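Local atomic coordinates of inactive dihydroorotase-like domain (Chaetomium thermophilum, PDB entry 5NNL), a protein that has the fold of a dihydroorotase-like domain, an alpha/beta barrel accompanied by extra beta strands, but is an inactive member of that family. Residues A13-G18 and L221-A226; I239-P244 and V297-A302; L286-A291 and C321-F326. All coordinates share one frame; numbering follows the deposited sequence.

Contact 1. Residues A13-G18 and L221-A226; sequences AAFVPG and LPYQLA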
ATOM      1  N   ALA A  13      -0.049   0.669  -1.689  1.00 25.07           N
ATOM      2  CA  ALA A  13       1.367   0.715  -1.319  1.00 29.41           C
ATOM      3  C   ALA A  13       1.973  -0.641  -1.685  1.00 30.56           C
ATOM      4  O   ALA A  13       1.990  -1.568  -0.874  1.00 28.83           O
ATOM      5  CB  ALA A  13       1.557   1.033   0.159  1.00 29.52           C
ATOM      6  N   ALA A  14       2.456  -0.742  -2.921  1.00 28.00           N
ATOM      7  CA  ALA A  14       3.157  -1.926  -3.395  1.00 29.18           C
ATOM      8  C   ALA A  14       4.645  -1.613  -3.446  1.00 32.97           C
ATOM      9  O   ALA A  14       5.070  -0.718  -4.186  1.00 32.10           O
ATOM     10  CB  ALA A  14       2.645  -2.360  -4.768  1.00 30.86           C
ATOM     11  N   PHE A  15       5.430  -2.345  -2.665  1.00 30.74           N
ATOM     12  CA  PHE A  15       6.859  -2.093  -2.579  1.00 34.12           C
ATOM     13  C   PHE A  15       7.588  -2.797  -3.717  1.00 37.95           C
ATOM     14  O   PHE A  15       7.361  -3.985  -3.972  1.00 36.31           O
ATOM     15  CB  PHE A  15       7.394  -2.564  -1.229  1.00 35.47           C
ATOM     16  CG  PHE A  15       8.838  -2.227  -0.995  1.00 36.10           C
ATOM     17  CD1 PHE A  15       9.239  -0.912  -0.805  1.00 34.78           C
ATOM     18  CD2 PHE A  15       9.795  -3.226  -0.952  1.00 37.75           C
ATOM     19  CE1 PHE A  15      10.571  -0.604  -0.584  1.00 36.32           C
ATOM     20  CE2 PHE A  15      11.123  -2.926  -0.733  1.00 38.67           C
ATOM     21  CZ  PHE A  15      11.512  -1.613  -0.548  1.00 37.99           C
ATOM     22  N   VAL A  16       8.464  -2.063  -4.397  1.00 38.33           N
ATOM     23  CA  VAL A  16       9.214  -2.593  -5.532  1.00 37.27           C
ATOM     24  C   VAL A  16      10.696  -2.343  -5.284  1.00 37.76           C
ATOM     25  O   VAL A  16      11.183  -1.229  -5.520  1.00 38.44           O
ATOM     26  CB  VAL A  16       8.747  -1.964  -6.855  1.00 39.44           C
ATOM     27  CG1 VAL A  16       9.532  -2.541  -8.035  1.00 39.76           C
ATOM     28  CG2 VAL A  16       7.250  -2.194  -7.049  1.00 36.38           C
ATOM     29  N   PRO A  17      11.443  -3.343  -4.802  1.00 36.46           N
ATOM     30  CA  PRO A  17      12.872  -3.123  -4.506  1.00 38.55           C
ATOM     31  C   PRO A  17      13.658  -2.472  -5.634  1.00 41.12           C
ATOM     32  O   PRO A  17      14.325  -1.456  -5.405  1.00 41.31           O
ATOM     33  CB  PRO A  17      13.369  -4.543  -4.201  1.00 39.31           C
ATOM     34  CG  PRO A  17      12.187  -5.232  -3.632  1.00 39.82           C
ATOM     35  CD  PRO A  17      10.981  -4.659  -4.338  1.00 40.09           C
ATOM     36  N   GLY A  18      13.608  -3.029  -6.842  1.00 42.24           N
ATOM     37  CA  GLY A  18      14.372  -2.491  -7.953  1.00 42.88           C
ATOM     38  C   GLY A  18      13.573  -1.540  -8.819  1.00 42.96           C
ATOM     39  O   GLY A  18      13.717  -1.531 -10.045  1.00 42.86           O
ATOM     40  N   LEU A 221       6.194  -3.065   4.946  1.00 33.72           N
ATOM     41  CA  LEU A 221       6.387  -3.818   6.182  1.00 30.82           C
ATOM     42  C   LEU A 221       6.732  -5.278   5.931  1.00 31.95           C
ATOM     43  O   LEU A 221       7.638  -5.792   6.612  1.00 34.56           O
ATOM     44  CB  LEU A 221       5.135  -3.696   7.060  1.00 33.85           C
ATOM     45  CG  LEU A 221       5.118  -4.526   8.346  1.00 31.91           C
ATOM     46  CD1 LEU A 221       6.347  -4.240   9.208  1.00 37.81           C
ATOM     47  CD2 LEU A 221       3.842  -4.250   9.131  1.00 32.54           C
ATOM     48  N   PRO A 222       6.074  -6.001   5.020  1.00 33.31           N
ATOM     49  CA  PRO A 222       6.508  -7.382   4.757  1.00 33.29           C
ATOM     50  C   PRO A 222       7.960  -7.463   4.337  1.00 34.63           C
ATOM     51  O   PRO A 222       8.696  -8.337   4.811  1.00 36.18           O
ATOM     52  CB  PRO A 222       5.565  -7.841   3.635  1.00 33.25           C
ATOM     53  CG  PRO A 222       4.370  -6.956   3.754  1.00 33.80           C
ATOM     54  CD  PRO A 222       4.895  -5.631   4.218  1.00 33.34           C
ATOM     55  N   TYR A 223       8.393  -6.565   3.452  1.00 34.40           N
ATOM     56  CA  TYR A 223       9.782  -6.575   3.010  1.00 40.73           C
ATOM     57  C   TYR A 223      10.721  -6.182   4.142  1.00 41.05           C
ATOM     58  O   TYR A 223      11.764  -6.817   4.340  1.00 41.95           O
ATOM     59  CB  TYR A 223       9.965  -5.637   1.818  1.00 37.72           C
ATOM     60  CG  TYR A 223      11.373  -5.669   1.269  1.00 46.28           C
ATOM     61  CD1 TYR A 223      11.724  -6.565   0.270  1.00 46.31           C
ATOM     62  CD2 TYR A 223      12.358  -4.820   1.765  1.00 47.44           C
ATOM     63  CE1 TYR A 223      13.008  -6.611  -0.229  1.00 51.83           C
ATOM     64  CE2 TYR A 223      13.649  -4.859   1.272  1.00 50.63           C
ATOM     65  CZ  TYR A 223      13.965  -5.759   0.274  1.00 51.17           C
ATOM     66  OH  TYR A 223      15.240  -5.819  -0.232  1.00 59.54           O
ATOM     67  N   GLN A 224      10.375  -5.133   4.891  1.00 37.38           N
ATOM     68  CA  GLN A 224      11.220  -4.709   6.004  1.00 42.50           C
ATOM     69  C   GLN A 224      11.398  -5.832   7.018  1.00 41.17           C
ATOM     70  O   GLN A 224      12.499  -6.040   7.540  1.00 41.01           O
ATOM     71  CB  GLN A 224      10.621  -3.471   6.672  1.00 42.02           C
ATOM     72  CG  GLN A 224      11.352  -3.027   7.925  1.00 43.04           C
ATOM     73  CD  GLN A 224      10.861  -1.689   8.431  1.00 44.64           C
ATOM     74  OE1 GLN A 224       9.774  -1.237   8.074  1.00 42.43           O
ATOM     75  NE2 GLN A 224      11.666  -1.043   9.263  1.00 46.84           N
ATOM     76  N   LEU A 225      10.326  -6.574   7.303  1.00 39.02           N
ATOM     77  CA  LEU A 225      10.408  -7.679   8.253  1.00 39.66           C
ATOM     78  C   LEU A 225      11.327  -8.782   7.741  1.00 44.02           C
ATOM     79  O   LEU A 225      12.207  -9.259   8.465  1.00 46.31           O
ATOM     80  CB  LEU A 225       9.008  -8.230   8.522  1.00 41.45           C
ATOM     81  CG  LEU A 225       8.879  -9.403   9.498  1.00 42.38           C
ATOM     82  CD1 LEU A 225       9.102  -8.954  10.929  1.00 44.49           C
ATOM     83  CD2 LEU A 225       7.514 -10.059   9.345  1.00 45.71           C
ATOM     84  N   ALA A 226      11.122  -9.217   6.496  1.00 43.00           N
ATOM     85  CA  ALA A 226      11.946 -10.289   5.945  1.00 46.34           C
ATOM     86  C   ALA A 226      13.418  -9.897   5.923  1.00 48.14           C
ATOM     87  O   ALA A 226      14.290 -10.714   6.237  1.00 47.86           O
ATOM     88  CB  ALA A 226      11.470 -10.643   4.538  1.00 45.99           C
TER

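Contact 2. Residues I239-P244 and V297-A302; sequences IADALP and VWSPFA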
ATOM      1  N   ILE A 239       2.383 -10.341  -0.442  1.00 34.04           N
ATOM      2  CA  ILE A 239       1.299 -10.012  -1.363  1.00 35.35           C
ATOM      3  C   ILE A 239       0.199 -11.066  -1.314  1.00 34.39           C
ATOM      4  O   ILE A 239      -0.987 -10.730  -1.247  1.00 33.40           O
ATOM      5  CB  ILE A 239       1.842  -9.818  -2.789  1.00 34.20           C
ATOM      6  CG1 ILE A 239       2.755  -8.589  -2.830  1.00 34.26           C
ATOM      7  CG2 ILE A 239       0.688  -9.648  -3.788  1.00 30.56           C
ATOM      8  CD1 ILE A 239       3.469  -8.387  -4.148  1.00 35.62           C
ATOM      9  N   ALA A 240       0.566 -12.347  -1.343  1.00 33.13           N
ATOM     10  CA  ALA A 240      -0.421 -13.418  -1.309  1.00 34.37           C
ATOM     11  C   ALA A 240      -0.934 -13.715   0.096  1.00 37.23           C
ATOM     12  O   ALA A 240      -1.892 -14.483   0.234  1.00 36.75           O
ATOM     13  CB  ALA A 240       0.173 -14.689  -1.924  1.00 37.59           C
ATOM     14  N   ASP A 241      -0.327 -13.118   1.128  1.00 34.00           N
ATOM     15  CA  ASP A 241      -0.719 -13.347   2.518  1.00 36.35           C
ATOM     16  C   ASP A 241      -1.843 -12.425   2.965  1.00 32.37           C
ATOM     17  O   ASP A 241      -2.670 -12.808   3.802  1.00 30.90           O
ATOM     18  CB  ASP A 241       0.477 -13.116   3.446  1.00 38.70           C
ATOM     19  CG  ASP A 241       1.374 -14.321   3.561  1.00 43.99           C
ATOM     20  OD1 ASP A 241       1.040 -15.373   2.973  1.00 49.59           O
ATOM     21  OD2 ASP A 241       2.415 -14.210   4.245  1.00 38.59           O
ATOM     22  N   ALA A 242      -1.871 -11.198   2.443  1.00 32.08           N
ATOM     23  CA  ALA A 242      -2.636 -10.135   3.080  1.00 29.45           C
ATOM     24  C   ALA A 242      -4.122 -10.465   3.126  1.00 31.38           C
ATOM     25  O   ALA A 242      -4.737 -10.465   4.200  1.00 30.56           O
ATOM     26  CB  ALA A 242      -2.392  -8.815   2.351  1.00 30.52           C
ATOM     27  N   LEU A 243      -4.718 -10.757   1.978  1.00 31.33           N
ATOM     28  CA  LEU A 243      -6.165 -10.922   1.931  1.00 31.60           C
ATOM     29  C   LEU A 243      -6.599 -12.152   2.725  1.00 29.17           C
ATOM     30  O   LEU A 243      -7.570 -12.073   3.489  1.00 28.82           O
ATOM     31  CB  LEU A 243      -6.646 -10.995   0.478  1.00 31.11           C
ATOM     32  CG  LEU A 243      -8.150 -11.122   0.228  1.00 30.40           C
ATOM     33  CD1 LEU A 243      -8.896  -9.947   0.821  1.00 29.81           C
ATOM     34  CD2 LEU A 243      -8.416 -11.224  -1.273  1.00 29.54           C
ATOM     35  N   PRO A 244      -5.922 -13.299   2.589  1.00 29.91           N
ATOM     36  CA  PRO A 244      -6.315 -14.454   3.415  1.00 27.90           C
ATOM     37  C   PRO A 244      -6.266 -14.173   4.905  1.00 30.83           C
ATOM     38  O   PRO A 244      -7.157 -14.620   5.639  1.00 27.98           O
ATOM     39  CB  PRO A 244      -5.310 -15.537   3.003  1.00 29.51           C
ATOM     40  CG  PRO A 244      -4.882 -15.158   1.646  1.00 32.78           C
ATOM     41  CD  PRO A 244      -4.914 -13.666   1.580  1.00 29.93           C
ATOM     42  N   VAL A 297       7.502 -17.971  -1.594  1.00 62.01           N
ATOM     43  CA  VAL A 297       7.922 -16.727  -0.966  1.00 59.70           C
ATOM     44  C   VAL A 297       7.915 -16.921   0.540  1.00 57.08           C
ATOM     45  O   VAL A 297       7.044 -17.610   1.085  1.00 59.03           O
ATOM     46  CB  VAL A 297       7.001 -15.564  -1.382  1.00 54.78           C
ATOM     47  CG1 VAL A 297       7.673 -14.222  -1.099  1.00 52.23           C
ATOM     48  CG2 VAL A 297       6.603 -15.678  -2.850  1.00 51.52           C
ATOM     49  N   TRP A 298       8.892 -16.324   1.219  1.00 58.00           N
ATOM     50  CA  TRP A 298       8.918 -16.390   2.672  1.00 53.72           C
ATOM     51  C   TRP A 298       7.690 -15.703   3.249  1.00 49.45           C
ATOM     52  O   TRP A 298       7.203 -14.705   2.710  1.00 48.39           O
ATOM     53  CB  TRP A 298      10.182 -15.736   3.229  1.00 53.36           C
ATOM     54  CG  TRP A 298      10.174 -15.690   4.729  1.00 50.14           C
ATOM     55  CD1 TRP A 298      10.531 -16.695   5.581  1.00 51.80           C
ATOM     56  CD2 TRP A 298       9.766 -14.590   5.556  1.00 50.17           C
ATOM     57  NE1 TRP A 298      10.378 -16.288   6.885  1.00 50.38           N
ATOM     58  CE2 TRP A 298       9.910 -15.001   6.898  1.00 48.27           C
ATOM     59  CE3 TRP A 298       9.295 -13.299   5.294  1.00 48.48           C
ATOM     60  CZ2 TRP A 298       9.603 -14.167   7.971  1.00 47.26           C
ATOM     61  CZ3 TRP A 298       8.992 -12.471   6.362  1.00 46.14           C
ATOM     62  CH2 TRP A 298       9.146 -12.911   7.684  1.00 46.94           C
ATOM     63  N   SER A 299       7.188 -16.245   4.358  1.00 49.68           N
ATOM     64  CA  SER A 299       6.051 -15.669   5.043  1.00 47.48           C
ATOM     65  C   SER A 299       6.204 -15.946   6.530  1.00 45.12           C
ATOM     66  O   SER A 299       6.606 -17.058   6.902  1.00 47.76           O
ATOM     67  CB  SER A 299       4.724 -16.248   4.540  1.00 45.83           C
ATOM     68  OG  SER A 299       3.650 -15.851   5.375  1.00 42.86           O
ATOM     69  N   PRO A 300       5.905 -14.975   7.402  1.00 44.70           N
ATOM     70  CA  PRO A 300       5.885 -15.273   8.843  1.00 42.25           C
ATOM     71  C   PRO A 300       4.805 -16.261   9.240  1.00 42.25           C
ATOM     72  O   PRO A 300       4.787 -16.698  10.397  1.00 44.23           O
ATOM     73  CB  PRO A 300       5.643 -13.900   9.485  1.00 43.17           C
ATOM     74  CG  PRO A 300       4.977 -13.094   8.424  1.00 41.63           C
ATOM     75  CD  PRO A 300       5.550 -13.572   7.124  1.00 40.02           C
ATOM     76  N   PHE A 301       3.908 -16.621   8.322  1.00 44.50           N
ATOM     77  CA  PHE A 301       2.849 -17.584   8.585  1.00 44.10           C
ATOM     78  C   PHE A 301       3.049 -18.891   7.827  1.00 45.68           C
ATOM     79  O   PHE A 301       2.116 -19.694   7.744  1.00 46.05           O
ATOM     80  CB  PHE A 301       1.493 -16.975   8.226  1.00 42.85           C
ATOM     81  CG  PHE A 301       1.191 -15.701   8.955  1.00 39.25           C
ATOM     82  CD1 PHE A 301       0.702 -15.729  10.249  1.00 44.51           C
ATOM     83  CD2 PHE A 301       1.394 -14.476   8.347  1.00 38.08           C
ATOM     84  CE1 PHE A 301       0.423 -14.557  10.922  1.00 42.61           C
ATOM     85  CE2 PHE A 301       1.118 -13.302   9.015  1.00 38.38           C
ATOM     86  CZ  PHE A 301       0.632 -13.342  10.304  1.00 38.68           C
ATOM     87  N   ALA A 302       4.238 -19.116   7.267  1.00 47.10           N
ATOM     88  CA  ALA A 302       4.504 -20.346   6.533  1.00 48.80           C
ATOM     89  C   ALA A 302       4.137 -21.559   7.379  1.00 48.27           C
ATOM     90  O   ALA A 302       4.438 -21.617   8.573  1.00 46.32           O
ATOM     91  CB  ALA A 302       5.978 -20.416   6.124  1.00 49.60           C
TER
HETATM   92  O   HOH W   1       4.940 -13.210   2.244  1.00 41.49           O

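Contact 3. Residues L286-A291 and C321-F326; sequences LDRAFA and CLDGVF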
ATOM      1  N   LEU A 286     -14.267 -18.322   0.281  1.00 33.16           N
ATOM      2  CA  LEU A 286     -13.970 -17.722   1.579  1.00 33.55           C
ATOM      3  C   LEU A 286     -13.652 -18.770   2.638  1.00 38.44           C
ATOM      4  O   LEU A 286     -12.874 -18.502   3.561  1.00 39.43           O
ATOM      5  CB  LEU A 286     -15.154 -16.861   2.013  1.00 33.63           C
ATOM      6  CG  LEU A 286     -15.121 -16.244   3.408  1.00 39.62           C
ATOM      7  CD1 LEU A 286     -13.911 -15.346   3.574  1.00 37.40           C
ATOM      8  CD2 LEU A 286     -16.404 -15.473   3.655  1.00 40.43           C
ATOM      9  N   ASP A 287     -14.231 -19.966   2.524  1.00 37.70           N
ATOM     10  CA  ASP A 287     -14.104 -21.000   3.541  1.00 38.61           C
ATOM     11  C   ASP A 287     -13.036 -22.036   3.230  1.00 38.98           C
ATOM     12  O   ASP A 287     -12.764 -22.889   4.080  1.00 44.22           O
ATOM     13  CB  ASP A 287     -15.442 -21.725   3.728  1.00 40.36           C
ATOM     14  CG  ASP A 287     -16.343 -21.040   4.731  1.00 47.17           C
ATOM     15  OD1 ASP A 287     -15.825 -20.527   5.750  1.00 47.22           O
ATOM     16  OD2 ASP A 287     -17.570 -21.023   4.501  1.00 50.53           O
ATOM     17  N   ARG A 288     -12.438 -21.999   2.046  1.00 37.29           N
ATOM     18  CA  ARG A 288     -11.460 -23.014   1.687  1.00 38.28           C
ATOM     19  C   ARG A 288     -10.164 -22.777   2.453  1.00 39.33           C
ATOM     20  O   ARG A 288      -9.595 -21.680   2.406  1.00 37.87           O
ATOM     21  CB  ARG A 288     -11.205 -23.002   0.184  1.00 37.65           C
ATOM     22  CG  ARG A 288     -10.401 -24.197  -0.283  1.00 43.11           C
ATOM     23  CD  ARG A 288     -10.206 -24.207  -1.782  1.00 44.42           C
ATOM     24  NE  ARG A 288      -9.227 -25.218  -2.174  1.00 51.18           N
ATOM     25  CZ  ARG A 288      -8.659 -25.294  -3.374  1.00 52.89           C
ATOM     26  NH1 ARG A 288      -8.962 -24.416  -4.320  1.00 50.50           N
ATOM     27  NH2 ARG A 288      -7.780 -26.254  -3.627  1.00 59.42           N
ATOM     28  N   ALA A 289      -9.706 -23.802   3.164  1.00 40.14           N
ATOM     29  CA  ALA A 289      -8.441 -23.734   3.876  1.00 39.94           C
ATOM     30  C   ALA A 289      -7.281 -24.054   2.942  1.00 43.48           C
ATOM     31  O   ALA A 289      -7.435 -24.756   1.937  1.00 41.92           O
ATOM     32  CB  ALA A 289      -8.432 -24.706   5.055  1.00 39.97           C
ATOM     33  N   PHE A 290      -6.110 -23.527   3.287  1.00 43.76           N
ATOM     34  CA  PHE A 290      -4.891 -23.802   2.543  1.00 42.21           C
ATOM     35  C   PHE A 290      -3.707 -23.497   3.444  1.00 44.97           C
ATOM     36  O   PHE A 290      -3.769 -22.601   4.290  1.00 46.41           O
ATOM     37  CB  PHE A 290      -4.809 -22.974   1.258  1.00 42.83           C
ATOM     38  CG  PHE A 290      -4.456 -21.532   1.488  1.00 40.39           C
ATOM     39  CD1 PHE A 290      -5.428 -20.616   1.852  1.00 40.16           C
ATOM     40  CD2 PHE A 290      -3.153 -21.093   1.340  1.00 42.63           C
ATOM     41  CE1 PHE A 290      -5.105 -19.292   2.064  1.00 38.58           C
ATOM     42  CE2 PHE A 290      -2.826 -19.769   1.549  1.00 41.51           C
ATOM     43  CZ  PHE A 290      -3.802 -18.868   1.913  1.00 34.91           C
ATOM     44  N   ALA A 291      -2.631 -24.251   3.255  1.00 42.69           N
ATOM     45  CA  ALA A 291      -1.405 -24.038   4.006  1.00 46.74           C
ATOM     46  C   ALA A 291      -0.569 -22.973   3.313  1.00 48.21           C
ATOM     47  O   ALA A 291      -0.287 -23.080   2.115  1.00 47.59           O
ATOM     48  CB  ALA A 291      -0.612 -25.339   4.125  1.00 48.04           C
ATOM     49  N   CYS A 321      -5.859 -15.502 -13.265  1.00 31.37           N
ATOM     50  CA  CYS A 321      -5.479 -16.356 -12.151  1.00 32.30           C
ATOM     51  C   CYS A 321      -6.546 -17.415 -11.918  1.00 30.59           C
ATOM     52  O   CYS A 321      -7.741 -17.145 -12.065  1.00 29.91           O
ATOM     53  CB  CYS A 321      -5.276 -15.537 -10.874  1.00 32.02           C
ATOM     54  SG  CYS A 321      -4.897 -16.542  -9.431  1.00 32.94           S
ATOM     55  N   LEU A 322      -6.100 -18.612 -11.543  1.00 31.54           N
ATOM     56  CA  LEU A 322      -6.991 -19.701 -11.156  1.00 29.48           C
ATOM     57  C   LEU A 322      -6.423 -20.367  -9.913  1.00 31.19           C
ATOM     58  O   LEU A 322      -5.294 -20.863  -9.939  1.00 31.17           O
ATOM     59  CB  LEU A 322      -7.139 -20.728 -12.281  1.00 31.07           C
ATOM     60  CG  LEU A 322      -7.836 -20.290 -13.567  1.00 34.64           C
ATOM     61  CD1 LEU A 322      -7.625 -21.341 -14.664  1.00 33.30           C
ATOM     62  CD2 LEU A 322      -9.317 -20.060 -13.309  1.00 32.55           C
ATOM     63  N   ASP A 323      -7.205 -20.391  -8.834  1.00 34.81           N
ATOM     64  CA  ASP A 323      -6.777 -20.990  -7.571  1.00 32.11           C
ATOM     65  C   ASP A 323      -5.437 -20.412  -7.120  1.00 31.92           C
ATOM     66  O   ASP A 323      -4.532 -21.131  -6.693  1.00 33.44           O
ATOM     67  CB  ASP A 323      -6.700 -22.514  -7.687  1.00 34.69           C
ATOM     68  CG  ASP A 323      -8.040 -23.141  -8.015  1.00 38.56           C
ATOM     69  OD1 ASP A 323      -9.077 -22.533  -7.679  1.00 39.55           O
ATOM     70  OD2 ASP A 323      -8.057 -24.242  -8.609  1.00 42.68           O
ATOM     71  N   GLY A 324      -5.317 -19.090  -7.217  1.00 32.85           N
ATOM     72  CA  GLY A 324      -4.101 -18.408  -6.828  1.00 35.31           C
ATOM     73  C   GLY A 324      -2.925 -18.596  -7.761  1.00 36.70           C
ATOM     74  O   GLY A 324      -1.828 -18.120  -7.442  1.00 34.93           O
ATOM     75  N   VAL A 325      -3.111 -19.257  -8.900  1.00 34.74           N
ATOM     76  CA  VAL A 325      -2.025 -19.558  -9.827  1.00 33.59           C
ATOM     77  C   VAL A 325      -2.061 -18.548 -10.969  1.00 33.29           C
ATOM     78  O   VAL A 325      -2.991 -18.543 -11.783  1.00 34.15           O
ATOM     79  CB  VAL A 325      -2.127 -20.994 -10.354  1.00 36.95           C
ATOM     80  CG1 VAL A 325      -1.026 -21.267 -11.361  1.00 37.60           C
ATOM     81  CG2 VAL A 325      -2.060 -21.987  -9.193  1.00 32.53           C
ATOM     82  N   PHE A 326      -1.031 -17.709 -11.040  1.00 32.68           N
ATOM     83  CA  PHE A 326      -0.855 -16.792 -12.157  1.00 32.96           C
ATOM     84  C   PHE A 326      -1.027 -17.520 -13.485  1.00 35.82           C
ATOM     85  O   PHE A 326      -0.494 -18.616 -13.681  1.00 36.23           O
ATOM     86  CB  PHE A 326       0.536 -16.161 -12.069  1.00 34.51           C
ATOM     87  CG  PHE A 326       0.847 -15.201 -13.175  1.00 34.50           C
ATOM     88  CD1 PHE A 326       0.199 -13.985 -13.258  1.00 34.75           C
ATOM     89  CD2 PHE A 326       1.811 -15.508 -14.119  1.00 35.53           C
ATOM     90  CE1 PHE A 326       0.493 -13.097 -14.271  1.00 38.57           C
ATOM     91  CE2 PHE A 326       2.111 -14.627 -15.133  1.00 37.24           C
ATOM     92  CZ  PHE A 326       1.453 -13.418 -15.211  1.00 39.70           C
TER

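Contact 1. Residues A13-G18 and L221-A226
F15 and Y223 mark the closest approach of the two backbones, and even here CA of F15 stays 7.7 Å from CA of Y223. The chain of 13-18 leaves strand 13-14 and runs into a loop, while Y223 sits in the first turn of helix 221-228, which starts just after strand 215-217. Both rings span the gap because each has CG anti to its own backbone N (chi1 -175° in F15, -177° in Y223). CE2 of F15 comes over one face of the tyrosine, displaced toward the rim, and lies 3.4 Å from CD2 of Y223. The two ring planes are inclined by 45°, with centroids 4.8 Å apart, an oblique pair. P17 adds a second touch further along the same ring, its CG 3.8 Å from CE1 of Y223. A backbone hydrogen bond of A13 with G219, just past strand 215-217, is consistent with the first and last barrel strands closing on each other here, as in barrels of this family. Aliphatic and aromatic carbon makes up this joint, which implies that shape and van der Waals contact hold the loop against the helix.

Contact 2. Residues I239-P244 and V297-A302
The F301 ring turns an edge to D241: OD2 of D241 lies near the ring plane, 4.2 Å from CD2 of F301. The other flat group, the W298 indole, has its own segment over one face, where N of P300 stands 3.8 Å above the ring plane, toward the rim. W298 sets out away from 239-244, and its indole packs on L225 and A226 of helix 221-228. The polar centre of the contact is D241 with S299. The serine hydroxyl donates to OD2 of D241, and the modelled OG to OD2 separation of 2.3 Å is so short that its exact value is doubtful. S299 holds OG anti to its backbone N (chi1 170°), which sets the hydroxyl toward the carboxylate. The same OG accepts from N of F301 at 3.1 Å, in a fairly straight bond (161°), so the hydroxyl serves both segments at once. OD2 of D241 has a further partner in the hydroxyl of Y182, on helix 181-185. A water hydrogen-bonded to O of W298 also reaches OD2 of D241, but that bond is weak at 3.4 Å. D241 is buried near the beginning of helix 242-251, and its carboxylate ties the chain there to the loop between strands 281-291 and 305-315. The serine's bond to F301 N makes an ST turn, built into a type I beta turn from S299 to A302.

Contact 3. Residues L286-A291 and C321-F326
D323, at the tip of the hairpin joining strands 318-322 and 325-326, faces the guanidinium of R288 on strand 281-291. The meeting is a long salt bridge, with NH1 of R288 3.9 Å from OD1 of D323. The oxygen lies at the edge of the guanidinium, in its plane, but the carboxylate is turned so that the two flat groups stand 90° apart; the side chains likewise cross at about a right angle. A reach of this length needs a stretched arginine: CG of R288 is anti to the backbone N (chi1 -169°), and the chain stays extended as far as NE. The backbones themselves remain well separated, CA of R288 lying 10.6 Å from CA of D323. The hairpin turn is type I', from L322 to V325, with positive phi at both D323 and G324. It is closed by a pair of backbone hydrogen bonds, N of V325 to O of L322 at 2.9 Å and N of L322 to O of V325 at 3.1 Å. In strand order 305-315 lies between 281-291 and 318-322, so the arginine spans that middle strand, touching V309 on the way; backbone bonds of R288 with G308 and of D323 with Q311 tie both residues to it. NH1 of R288 also has a weak, long ion pair with OE2 of E285, so its attraction is probably divided between two acids, neither close. R288 and D323 are both exposed, where water probably screens their charges, and D323 also touches a neighbouring molecule in the crystal.

Contacts 1 and 2 are partly buried, with centres about 10 and 15 Å from the centre of the chain; contact 3 is a surface contact about 22 Å out. The chemistry changes along that route: apolar ring packing in contact 1, a buried acid held by hydroxyls in contact 2, and a loose ion pair in contact 3. Helix 221-228 joins the first two, since CB of A226 packs 3.5 Å from CE3 of W298. Contacts 2 and 3 meet where F290 of strand 281-291 rests on helix 242-251, CB of P244 lying 3.8 Å from CZ of F290. Contacts 1 and 3 do not touch, their nearest atoms being about 14 Å apart.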